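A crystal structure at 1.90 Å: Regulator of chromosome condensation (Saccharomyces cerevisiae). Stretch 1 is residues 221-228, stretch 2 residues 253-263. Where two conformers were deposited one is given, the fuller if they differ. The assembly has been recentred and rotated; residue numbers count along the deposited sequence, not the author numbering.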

# COMPACT_ATOMS: atom_id res chain seq x y z
N GLU A 221 -18.89 1.70 -8.81
CA GLU A 221 -19.65 0.51 -9.23
C GLU A 221 -19.64 0.23 -10.73
O GLU A 221 -19.65 -0.93 -11.12
CB GLU A 221 -21.11 0.62 -8.77
CG GLU A 221 -21.31 0.64 -7.29
CD GLU A 221 -22.78 0.79 -6.94
OE1 GLU A 221 -23.43 -0.25 -6.66
OE2 GLU A 221 -23.29 1.93 -6.96
N GLU A 222 -19.63 1.28 -11.55
CA GLU A 222 -19.65 1.09 -13.01
C GLU A 222 -18.25 0.93 -13.62
O GLU A 222 -18.11 0.66 -14.82
CB GLU A 222 -20.45 2.21 -13.72
CG GLU A 222 -19.76 3.58 -13.80
CD GLU A 222 -20.37 4.50 -14.86
OE1 GLU A 222 -21.04 4.00 -15.79
OE2 GLU A 222 -20.20 5.73 -14.75
N GLY A 223 -17.22 1.08 -12.79
CA GLY A 223 -15.85 0.86 -13.26
C GLY A 223 -15.13 2.13 -13.67
O GLY A 223 -14.10 2.06 -14.34
N MET A 224 -15.66 3.28 -13.28
CA MET A 224 -15.00 4.56 -13.54
C MET A 224 -13.94 4.79 -12.46
O MET A 224 -14.16 4.50 -11.28
CB MET A 224 -16.02 5.71 -13.55
CG MET A 224 -15.49 7.07 -14.04
SD MET A 224 -15.20 7.19 -15.82
CE MET A 224 -16.88 7.43 -16.42
N VAL A 225 -12.78 5.30 -12.88
CA VAL A 225 -11.69 5.65 -11.95
C VAL A 225 -11.61 7.16 -11.77
O VAL A 225 -11.72 7.92 -12.73
CB VAL A 225 -10.32 5.14 -12.45
CG1 VAL A 225 -9.22 5.37 -11.38
CG2 VAL A 225 -10.40 3.67 -12.82
N PHE A 226 -11.43 7.58 -10.52
CA PHE A 226 -11.28 8.98 -10.17
C PHE A 226 -9.94 9.17 -9.49
O PHE A 226 -9.48 8.27 -8.77
CB PHE A 226 -12.39 9.41 -9.22
CG PHE A 226 -13.76 9.20 -9.78
CD1 PHE A 226 -14.36 7.95 -9.73
CD2 PHE A 226 -14.44 10.25 -10.40
CE1 PHE A 226 -15.63 7.75 -10.27
CE2 PHE A 226 -15.71 10.05 -10.95
CZ PHE A 226 -16.31 8.81 -10.88
N ALA A 227 -9.34 10.33 -9.69
CA ALA A 227 -8.06 10.63 -9.05
C ALA A 227 -8.13 11.98 -8.35
O ALA A 227 -8.89 12.87 -8.77
CB ALA A 227 -6.93 10.58 -10.07
N TRP A 228 -7.37 12.12 -7.27
CA TRP A 228 -7.39 13.30 -6.42
C TRP A 228 -6.02 13.50 -5.77
O TRP A 228 -5.46 12.56 -5.19
CB TRP A 228 -8.48 13.13 -5.35
CG TRP A 228 -8.67 14.24 -4.33
CD1 TRP A 228 -8.44 15.58 -4.49
CD2 TRP A 228 -9.21 14.08 -3.01
NE1 TRP A 228 -8.78 16.26 -3.33
CE2 TRP A 228 -9.26 15.36 -2.41
CE3 TRP A 228 -9.65 12.97 -2.27
CZ2 TRP A 228 -9.72 15.57 -1.11
CZ3 TRP A 228 -10.12 13.17 -0.97
CH2 TRP A 228 -10.14 14.46 -0.40
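Stretch 2 (253-263) PFGLRHVKYIA

Two segments distant in sequence can be joined by two backbone hydrogen bonds and two bridging waters, with one well-placed aliphatic side chain filling the space between them. The contact between residues 221-228 and 253-263 of this regulator of chromosome condensation illustrates the principle. The first segment leaves a turn at Gly 223 and enters a strand at Val 225. The second runs in the opposite sense, so that Pro 253 lies near Phe 226 (CA to CA 4.3 Å), Arg 257 near Met 224 (4.6 Å between CA atoms) and Val 259 near Gly 223 (4.4 Å, again CA to CA). Much of it is irregular, and at Lys 260 the chain turns a corner before continuing as a strand through Ile 262.

Val 225 is the centre of the arrangement and covers the most surface. Its CA-to-CB bond points toward the second segment, and with chi1 in the t well both methyls are in contact. CG1 lies 3.7 Å from CZ of Phe 254, and CG2 packs 3.8 Å from CD2 of Leu 256, 3.8 Å from CG2 of Val 259 and 3.9 Å from CG2 of Ile 262. The second segment thus bends around a single valine, bringing residues from both before and after the corner onto it. The valine backbone is engaged as well: its N donates to Leu 256 O at 3.3 Å, and its O accepts a hydrogen bond from water 2 at 2.7 Å. The same water accepts from Phe 254 N and Leu 256 N, each 2.8 Å from its oxygen, and so ties the curved backbone to the strand where direct pairing is absent.

Pro 253, which has no N-H to offer, makes its closest approach through carbon: its CA stands 3.3 Å from Val 225 O in a CA-H...O contact. Its ring touches two side chains, with CB 3.9 Å from CG of Met 224 and CD 3.7 Å from CD2 of Phe 226. Met 224 starts with its CA-to-CB bond directed away, yet its end returns, placing SD 3.6 Å from Leu 256 O and 3.7 Å from CG of Arg 257.

At the turn, Gly 223 O accepts a nearly straight hydrogen bond from Val 259 N at 3.0 Å. A CB on Gly 223 would lie 2.9 Å from Val 259 N, a clash, so the close approach depends on a bare backbone. Beside it, water 1 links Glu 222 O (2.9 Å from the water oxygen) to His 258 N (3.0 Å from the same oxygen).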

# COMPACT_ATOMS: atom_id res chain seq x y z
N PRO A 253 -12.72 12.03 -12.86
CA PRO A 253 -12.39 10.98 -13.80
C PRO A 253 -11.45 11.52 -14.88
O PRO A 253 -11.15 12.71 -14.90
CB PRO A 253 -13.75 10.59 -14.39
CG PRO A 253 -14.55 11.87 -14.33
CD PRO A 253 -14.04 12.63 -13.14
N PHE A 254 -10.97 10.64 -15.75
CA PHE A 254 -10.00 11.02 -16.76
C PHE A 254 -10.10 10.07 -17.94
O PHE A 254 -9.11 9.77 -18.62
CB PHE A 254 -8.57 11.06 -16.17
CG PHE A 254 -8.20 9.86 -15.34
CD1 PHE A 254 -7.51 8.79 -15.91
CD2 PHE A 254 -8.54 9.79 -13.99
CE1 PHE A 254 -7.16 7.67 -15.15
CE2 PHE A 254 -8.20 8.66 -13.23
CZ PHE A 254 -7.51 7.60 -13.82
N GLY A 255 -11.33 9.60 -18.19
CA GLY A 255 -11.63 8.79 -19.36
C GLY A 255 -11.29 7.32 -19.24
O GLY A 255 -11.32 6.59 -20.24
N LEU A 256 -10.95 6.87 -18.03
CA LEU A 256 -10.63 5.46 -17.80
C LEU A 256 -11.86 4.77 -17.23
O LEU A 256 -12.33 5.11 -16.13
CB LEU A 256 -9.43 5.32 -16.86
CG LEU A 256 -8.94 3.91 -16.48
CD1 LEU A 256 -8.57 3.08 -17.70
CD2 LEU A 256 -7.76 4.01 -15.53
N ARG A 257 -12.36 3.79 -17.99
CA ARG A 257 -13.63 3.12 -17.73
C ARG A 257 -13.48 1.61 -17.72
O ARG A 257 -12.42 1.08 -18.09
CB ARG A 257 -14.65 3.50 -18.83
CG ARG A 257 -15.21 4.92 -18.75
CD ARG A 257 -15.87 5.32 -20.07
NE ARG A 257 -14.87 5.63 -21.09
CZ ARG A 257 -14.46 6.86 -21.40
NH1 ARG A 257 -14.98 7.93 -20.79
NH2 ARG A 257 -13.54 7.03 -22.34
N HIS A 258 -14.55 0.92 -17.31
CA HIS A 258 -14.64 -0.55 -17.35
C HIS A 258 -13.61 -1.26 -16.46
O HIS A 258 -13.20 -2.39 -16.74
CB HIS A 258 -14.56 -1.07 -18.80
CG HIS A 258 -15.42 -0.32 -19.77
ND1 HIS A 258 -14.90 0.38 -20.84
CD2 HIS A 258 -16.76 -0.13 -19.82
CE1 HIS A 258 -15.88 0.95 -21.51
NE2 HIS A 258 -17.02 0.66 -20.91
N VAL A 259 -13.20 -0.59 -15.39
CA VAL A 259 -12.15 -1.10 -14.51
C VAL A 259 -12.74 -1.88 -13.33
O VAL A 259 -13.74 -1.47 -12.76
CB VAL A 259 -11.26 0.06 -14.00
CG1 VAL A 259 -10.25 -0.43 -12.94
CG2 VAL A 259 -10.54 0.71 -15.17
N LYS A 260 -12.12 -3.01 -12.98
CA LYS A 260 -12.60 -3.82 -11.85
C LYS A 260 -11.66 -3.80 -10.65
O LYS A 260 -12.02 -4.24 -9.56
CB LYS A 260 -12.92 -5.26 -12.28
CG LYS A 260 -11.75 -6.08 -12.81
CD LYS A 260 -12.07 -7.57 -12.69
CE LYS A 260 -10.95 -8.44 -13.23
NZ LYS A 260 -10.92 -8.42 -14.71
N TYR A 261 -10.44 -3.29 -10.85
CA TYR A 261 -9.46 -3.25 -9.77
C TYR A 261 -8.46 -2.13 -10.01
O TYR A 261 -7.96 -1.96 -11.12
CB TYR A 261 -8.74 -4.60 -9.67
CG TYR A 261 -7.57 -4.64 -8.70
CD1 TYR A 261 -7.79 -4.83 -7.33
CD2 TYR A 261 -6.26 -4.52 -9.15
CE1 TYR A 261 -6.71 -4.88 -6.42
CE2 TYR A 261 -5.18 -4.57 -8.26
CZ TYR A 261 -5.41 -4.75 -6.90
OH TYR A 261 -4.35 -4.80 -6.03
N ILE A 262 -8.17 -1.38 -8.96
CA ILE A 262 -7.15 -0.33 -9.03
C ILE A 262 -6.06 -0.56 -7.98
O ILE A 262 -6.32 -1.11 -6.91
CB ILE A 262 -7.76 1.09 -8.87
CG1 ILE A 262 -8.66 1.17 -7.63
CG2 ILE A 262 -8.54 1.50 -10.14
CD1 ILE A 262 -9.00 2.60 -7.21
N ALA A 263 -4.85 -0.14 -8.30
CA ALA A 263 -3.74 -0.18 -7.36
C ALA A 263 -2.84 0.99 -7.70
O ALA A 263 -2.86 1.47 -8.84
CB ALA A 263 -2.97 -1.49 -7.46
O HOH W 1 -17.01 2.51 -16.71
O HOH W 2 -11.54 7.90 -15.44